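Glycoside transferase (Listeria monocytogenes, PDB 6R2M) is a glycoside hydrolase that probably acts on exopolysaccharide outside the cell, and may have transferase activity. Local coordinates at residues E45-A50 with K88-D93; A94-A99 with F146-H151. One frame throughout, in Å; residues are numbered along the deposited sequence.

Contact 1 of 2, residues E45-A50 with K88-D93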
loop_
_atom_site.group_PDB
_atom_site.type_symbol
_atom_site.label_atom_id
_atom_site.label_comp_id
_atom_site.label_asym_id
_atom_site.label_seq_id
_atom_site.Cartn_x
_atom_site.Cartn_y
_atom_site.Cartn_z
ATOM N N GLU A 45 -2.372 16.832 -14.679
ATOM C CA GLU A 45 -1.139 16.768 -13.897
ATOM C C GLU A 45 -0.861 15.300 -13.589
ATOM O O GLU A 45 -1.114 14.836 -12.465
ATOM C CB GLU A 45 -1.255 17.587 -12.615
ATOM C CG GLU A 45 0.014 18.315 -12.216
ATOM C CD GLU A 45 -0.165 19.146 -10.959
ATOM O OE1 GLU A 45 -1.285 19.155 -10.400
ATOM O OE2 GLU A 45 0.812 19.787 -10.519
ATOM N N PRO A 46 -0.356 14.543 -14.561
ATOM C CA PRO A 46 -0.144 13.107 -14.345
ATOM C C PRO A 46 1.024 12.844 -13.414
ATOM O O PRO A 46 2.017 13.575 -13.401
ATOM C CB PRO A 46 0.157 12.579 -15.750
ATOM C CG PRO A 46 0.768 13.744 -16.451
ATOM C CD PRO A 46 0.093 14.969 -15.896
ATOM N N HIS A 47 0.906 11.757 -12.653
ATOM C CA HIS A 47 1.976 11.304 -11.774
ATOM C C HIS A 47 2.241 9.835 -12.041
ATOM O O HIS A 47 1.300 9.034 -12.101
ATOM C CB HIS A 47 1.618 11.521 -10.312
ATOM C CG HIS A 47 1.496 12.962 -9.950
ATOM N ND1 HIS A 47 2.596 13.761 -9.712
ATOM C CD2 HIS A 47 0.411 13.756 -9.809
ATOM C CE1 HIS A 47 2.188 14.984 -9.421
ATOM N NE2 HIS A 47 0.865 15.008 -9.472
ATOM N N TYR A 48 3.518 9.493 -12.200
ATOM C CA TYR A 48 3.967 8.131 -12.472
ATOM C C TYR A 48 4.599 7.608 -11.186
ATOM O O TYR A 48 5.797 7.761 -10.959
ATOM C CB TYR A 48 4.940 8.104 -13.647
ATOM C CG TYR A 48 4.415 8.895 -14.817
ATOM C CD1 TYR A 48 3.364 8.410 -15.585
ATOM C CD2 TYR A 48 4.942 10.138 -15.122
ATOM C CE1 TYR A 48 2.860 9.150 -16.652
ATOM C CE2 TYR A 48 4.454 10.879 -16.181
ATOM C CZ TYR A 48 3.414 10.381 -16.937
ATOM O OH TYR A 48 2.929 11.120 -17.996
ATOM N N LEU A 49 3.775 6.967 -10.357
ATOM C CA LEU A 49 4.083 6.727 -8.947
ATOM C C LEU A 49 4.767 5.381 -8.726
ATOM O O LEU A 49 4.391 4.376 -9.331
ATOM C CB LEU A 49 2.796 6.764 -8.116
ATOM C CG LEU A 49 1.986 8.067 -8.200
ATOM C CD1 LEU A 49 0.600 7.864 -7.609
ATOM C CD2 LEU A 49 2.711 9.160 -7.440
ATOM N N ALA A 50 5.775 5.367 -7.837
ATOM C CA ALA A 50 6.317 4.090 -7.384
ATOM C C ALA A 50 5.232 3.249 -6.742
ATOM O O ALA A 50 5.278 2.009 -6.803
ATOM C CB ALA A 50 7.482 4.312 -6.406
ATOM N N LYS A 88 12.873 6.280 -6.450
ATOM C CA LYS A 88 12.145 7.547 -6.488
ATOM C C LYS A 88 10.654 7.313 -6.265
ATOM O O LYS A 88 10.070 6.404 -6.854
ATOM C CB LYS A 88 12.343 8.225 -7.841
ATOM C CG LYS A 88 13.744 8.675 -8.143
ATOM C CD LYS A 88 13.749 9.296 -9.525
ATOM C CE LYS A 88 15.098 9.872 -9.888
ATOM N NZ LYS A 88 15.034 10.462 -11.252
ATOM N N TRP A 89 10.020 8.146 -5.428
ATOM C CA TRP A 89 8.591 7.931 -5.188
ATOM C C TRP A 89 7.755 8.251 -6.426
ATOM O O TRP A 89 6.631 7.756 -6.540
ATOM C CB TRP A 89 8.107 8.731 -3.962
ATOM C CG TRP A 89 7.961 10.206 -4.177
ATOM C CD1 TRP A 89 8.906 11.171 -3.952
ATOM C CD2 TRP A 89 6.791 10.896 -4.650
ATOM N NE1 TRP A 89 8.393 12.414 -4.256
ATOM C CE2 TRP A 89 7.100 12.271 -4.687
ATOM C CE3 TRP A 89 5.508 10.486 -5.033
ATOM C CZ2 TRP A 89 6.182 13.238 -5.111
ATOM C CZ3 TRP A 89 4.596 11.451 -5.451
ATOM C CH2 TRP A 89 4.937 12.807 -5.489
ATOM N N GLU A 90 8.283 9.046 -7.364
ATOM C CA GLU A 90 7.678 9.175 -8.689
ATOM C C GLU A 90 8.790 9.384 -9.709
ATOM O O GLU A 90 9.900 9.810 -9.376
ATOM C CB GLU A 90 6.633 10.305 -8.741
ATOM C CG GLU A 90 7.186 11.718 -8.681
ATOM C CD GLU A 90 6.091 12.768 -8.853
ATOM O OE1 GLU A 90 5.000 12.416 -9.365
ATOM O OE2 GLU A 90 6.324 13.933 -8.473
ATOM N N ALA A 91 8.491 9.058 -10.966
ATOM C CA ALA A 91 9.532 8.967 -11.994
ATOM C C ALA A 91 9.681 10.302 -12.719
ATOM O O ALA A 91 9.225 10.487 -13.856
ATOM C CB ALA A 91 9.209 7.840 -12.968
ATOM N N THR A 92 10.338 11.251 -12.047
ATOM C CA THR A 92 10.753 12.495 -12.680
ATOM C C THR A 92 12.190 12.800 -12.274
ATOM O O THR A 92 12.678 12.359 -11.227
ATOM C CB THR A 92 9.853 13.701 -12.322
ATOM O OG1 THR A 92 10.057 14.088 -10.958
ATOM C CG2 THR A 92 8.380 13.390 -12.532
ATOM N N ASP A 93 12.867 13.570 -13.128
ATOM C CA ASP A 93 14.247 13.953 -12.852
ATOM C C ASP A 93 14.340 14.804 -11.595
ATOM O O ASP A 93 15.356 14.761 -10.887
ATOM C CB ASP A 93 14.826 14.699 -14.066
ATOM C CG ASP A 93 16.263 15.162 -13.846
ATOM O OD1 ASP A 93 17.120 14.322 -13.475
ATOM O OD2 ASP A 93 16.542 16.367 -14.060
HETATM O O HOH W 1 5.488 11.464 -12.051
#

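Contact 2 of 2, residues A94-A99 with F146-H151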
loop_
_atom_site.group_PDB
_atom_site.type_symbol
_atom_site.label_atom_id
_atom_site.label_comp_id
_atom_site.label_asym_id
_atom_site.label_seq_id
_atom_site.Cartn_x
_atom_site.Cartn_y
_atom_site.Cartn_z
ATOM N N ALA A 94 13.287 15.556 -11.289
ATOM C CA ALA A 94 13.282 16.472 -10.158
ATOM C C ALA A 94 13.009 15.787 -8.832
ATOM O O ALA A 94 13.114 16.439 -7.788
ATOM C CB ALA A 94 12.240 17.566 -10.369
ATOM N N THR A 95 12.658 14.506 -8.842
ATOM C CA THR A 95 12.338 13.794 -7.608
ATOM C C THR A 95 13.620 13.394 -6.905
ATOM O O THR A 95 14.480 12.738 -7.497
ATOM C CB THR A 95 11.493 12.557 -7.910
ATOM O OG1 THR A 95 10.286 12.972 -8.559
ATOM C CG2 THR A 95 11.140 11.802 -6.612
ATOM N N THR A 96 13.728 13.745 -5.625
ATOM C CA THR A 96 14.962 13.512 -4.885
ATOM C C THR A 96 14.749 12.651 -3.651
ATOM O O THR A 96 15.666 12.544 -2.830
ATOM C CB THR A 96 15.613 14.836 -4.465
ATOM O OG1 THR A 96 14.712 15.574 -3.634
ATOM C CG2 THR A 96 15.984 15.668 -5.696
ATOM N N THR A 97 13.567 12.062 -3.482
ATOM C CA THR A 97 13.238 11.280 -2.301
ATOM C C THR A 97 12.568 9.972 -2.700
ATOM O O THR A 97 11.986 9.847 -3.783
ATOM C CB THR A 97 12.290 12.049 -1.355
ATOM O OG1 THR A 97 11.169 12.534 -2.102
ATOM C CG2 THR A 97 12.977 13.249 -0.743
ATOM N N ASN A 98 12.656 9.000 -1.789
ATOM C CA ASN A 98 11.854 7.785 -1.839
ATOM C C ASN A 98 10.585 7.995 -1.007
ATOM O O ASN A 98 10.293 9.098 -0.542
ATOM C CB ASN A 98 12.669 6.601 -1.317
ATOM C CG ASN A 98 12.950 6.718 0.171
ATOM O OD1 ASN A 98 13.111 7.819 0.684
ATOM N ND2 ASN A 98 12.962 5.587 0.879
ATOM N N ALA A 99 9.822 6.923 -0.799
ATOM C CA ALA A 99 8.791 6.850 0.236
ATOM C C ALA A 99 8.845 5.429 0.762
ATOM O O ALA A 99 8.717 4.489 -0.030
ATOM C CB ALA A 99 7.397 7.180 -0.317
ATOM N N PHE A 146 11.133 9.105 4.547
ATOM C CA PHE A 146 11.909 9.193 3.320
ATOM C C PHE A 146 13.313 9.658 3.641
ATOM O O PHE A 146 13.604 10.127 4.744
ATOM C CB PHE A 146 11.274 10.140 2.294
ATOM C CG PHE A 146 11.131 11.554 2.765
ATOM C CD1 PHE A 146 12.222 12.422 2.792
ATOM C CD2 PHE A 146 9.895 12.027 3.150
ATOM C CE1 PHE A 146 12.069 13.733 3.225
ATOM C CE2 PHE A 146 9.738 13.334 3.581
ATOM C CZ PHE A 146 10.826 14.186 3.609
ATOM N N TYR A 147 14.180 9.473 2.660
ATOM C CA TYR A 147 15.527 10.006 2.667
ATOM C C TYR A 147 15.695 10.772 1.367
ATOM O O TYR A 147 15.376 10.251 0.289
ATOM C CB TYR A 147 16.567 8.887 2.783
ATOM C CG TYR A 147 18.010 9.344 2.695
ATOM C CD1 TYR A 147 18.611 9.988 3.762
ATOM C CD2 TYR A 147 18.767 9.109 1.550
ATOM C CE1 TYR A 147 19.930 10.395 3.696
ATOM C CE2 TYR A 147 20.087 9.513 1.474
ATOM C CZ TYR A 147 20.651 10.162 2.550
ATOM O OH TYR A 147 21.966 10.559 2.497
ATOM N N ASP A 148 16.133 12.023 1.468
ATOM C CA ASP A 148 16.483 12.792 0.279
ATOM C C ASP A 148 17.915 12.439 -0.099
ATOM O O ASP A 148 18.864 12.811 0.599
ATOM C CB ASP A 148 16.313 14.285 0.534
ATOM C CG ASP A 148 16.417 15.096 -0.730
ATOM O OD1 ASP A 148 17.409 14.924 -1.457
ATOM O OD2 ASP A 148 15.502 15.905 -1.000
ATOM N N PHE A 149 18.073 11.694 -1.183
ATOM C CA PHE A 149 19.373 11.183 -1.593
ATOM C C PHE A 149 20.156 12.167 -2.447
ATOM O O PHE A 149 21.271 11.838 -2.875
ATOM C CB PHE A 149 19.200 9.858 -2.349
ATOM C CG PHE A 149 18.123 9.897 -3.384
ATOM C CD1 PHE A 149 18.364 10.476 -4.624
ATOM C CD2 PHE A 149 16.864 9.371 -3.122
ATOM C CE1 PHE A 149 17.369 10.526 -5.590
ATOM C CE2 PHE A 149 15.871 9.411 -4.082
ATOM C CZ PHE A 149 16.126 9.989 -5.315
ATOM N N VAL A 150 19.594 13.335 -2.735
ATOM C CA VAL A 150 20.325 14.419 -3.387
ATOM C C VAL A 150 20.860 15.414 -2.366
ATOM O O VAL A 150 22.042 15.755 -2.381
ATOM C CB VAL A 150 19.431 15.108 -4.438
ATOM C CG1 VAL A 150 20.098 16.399 -4.952
ATOM C CG2 VAL A 150 19.135 14.144 -5.583
ATOM N N HIS A 151 20.004 15.873 -1.450
ATOM C CA HIS A 151 20.415 16.765 -0.375
ATOM C C HIS A 151 20.951 16.022 0.841
ATOM O O HIS A 151 21.494 16.666 1.747
ATOM C CB HIS A 151 19.245 17.660 0.037
ATOM C CG HIS A 151 18.723 18.499 -1.081
ATOM N ND1 HIS A 151 19.429 19.568 -1.591
ATOM C CD2 HIS A 151 17.581 18.422 -1.804
ATOM C CE1 HIS A 151 18.736 20.122 -2.571
ATOM N NE2 HIS A 151 17.614 19.444 -2.725
#

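Contact 1 of 2, residues E45-A50 with K88-D93
Y48 and A50 grip the loop at W89–A91 through two main-chain hydrogen bonds, with L49 and E90 facing each other between them. A91 N gives its hydrogen to Y48 O at 3.0 Å, in the carbonyl plane. A50 N points almost straight at W89 O (2.8 Å, 168°), although it meets this oxygen from above the carbonyl plane. The small methyl CB of A50, the buried residue of the group, points toward the other segment and lies against K88 O at 3.4 Å.

The packed face carries H47, L49, W89 and E90 together. L49 and W89 lie side by side, and the branch CD2 of L49 reaches CZ3 of the indole at 3.6 Å. CG of E90 takes the crowded position between backbone N and carbonyl carbon (chi1 71°), which sets it over one face of the indole, 3.8 Å above the plane; the chain then runs extended to the histidine. H47 is suited to this place because its ND1 can donate in the plane of the imidazole, reaching E90 OE1 at 2.8 Å on the syn lone pair. Ring and carboxylate are only 18° from coplanar; this bond holds the ring's rotation, and the carboxylate beside it would probably favour a protonated imidazole. A water bridges Y48 N and the same OE1, 2.9 Å from that oxygen.

The opposite face is looser: CB of Y48 and CB of A91 come no closer than 4.3 Å.

With both bonds bracketing L49 and E90, the arrangement is a single antiparallel bridge at a non-hydrogen-bonded pair, joining the loop that leads into helix 50–62, with L49 at its N-cap position, to the loop between helices 66–79 and 100–116.

Contact 2 of 2, residues A94-A99 with F146-H151
Three direct hydrogen bonds join the loop to the strand edge. The straightest runs from Y147 N to N98 OD1 (2.8 Å, 168°), in the plane of the amide. Asparagine suits this place because it has two polar ends: while OD1 imitates a backbone acceptor, ND2 donates to D103 OD2 in helix 100–116. N98 N, by contrast, is buried without a partner. A second bond goes from F149 N to T96 O at 3.0 Å, nearly along the carbonyl axis but bent at the hydrogen (138°). In the third, the hydroxyl OG1 of T96 donates to D148 OD2 at 2.8 Å, meeting the carboxylate from above its plane.

The other carboxylate oxygen, D148 OD1, serves its own segment, accepting from both V150 N and H151 N. These are the bonds of an Asx turn and an Asx motif, and they shape the start of the connection between strands 147–148 and 153–154, a small antiparallel hairpin. Aspartate fits because one oxygen can bind the turn while the other binds T96 of the facing loop.

Aromatic contacts come from F149. With its CG in the crowded position (chi1 46°), the ring folds under T96, so that T96 O sits over the ring centre, 3.3 Å above the plane. F86 meets the rings of both F149 and Y147.

Apolar contacts use the methyl branches of the threonines. T96 CG2 touches V150 CG2 at 3.5 Å, the two side chains crossing at about a right angle. In T97, CG2 is anti to the carbonyl carbon and approaches CD1 of F146 at 3.7 Å.

How the contacts relate
Both contacts secure the long loop between helices 66–79 and 100–116, using successive parts of it. Contact 1 is a surface contact with one buried residue, and it ties the loop back to the entry of helix 50–62; contact 2 is partly buried, covers more area (420 against 327 Å²) and ties the loop forward to the hairpin strand 147–148. Main-chain pairing leads in the first, assisted by a histidine–carboxylate bond and a water, whereas threonine, asparagine and aspartate side chains carry more of the second, beside a phenylalanine ring. Their centres lie 12 Å apart, and W89 N probably bonds to T97 O at 3.1 Å, joining the two directly.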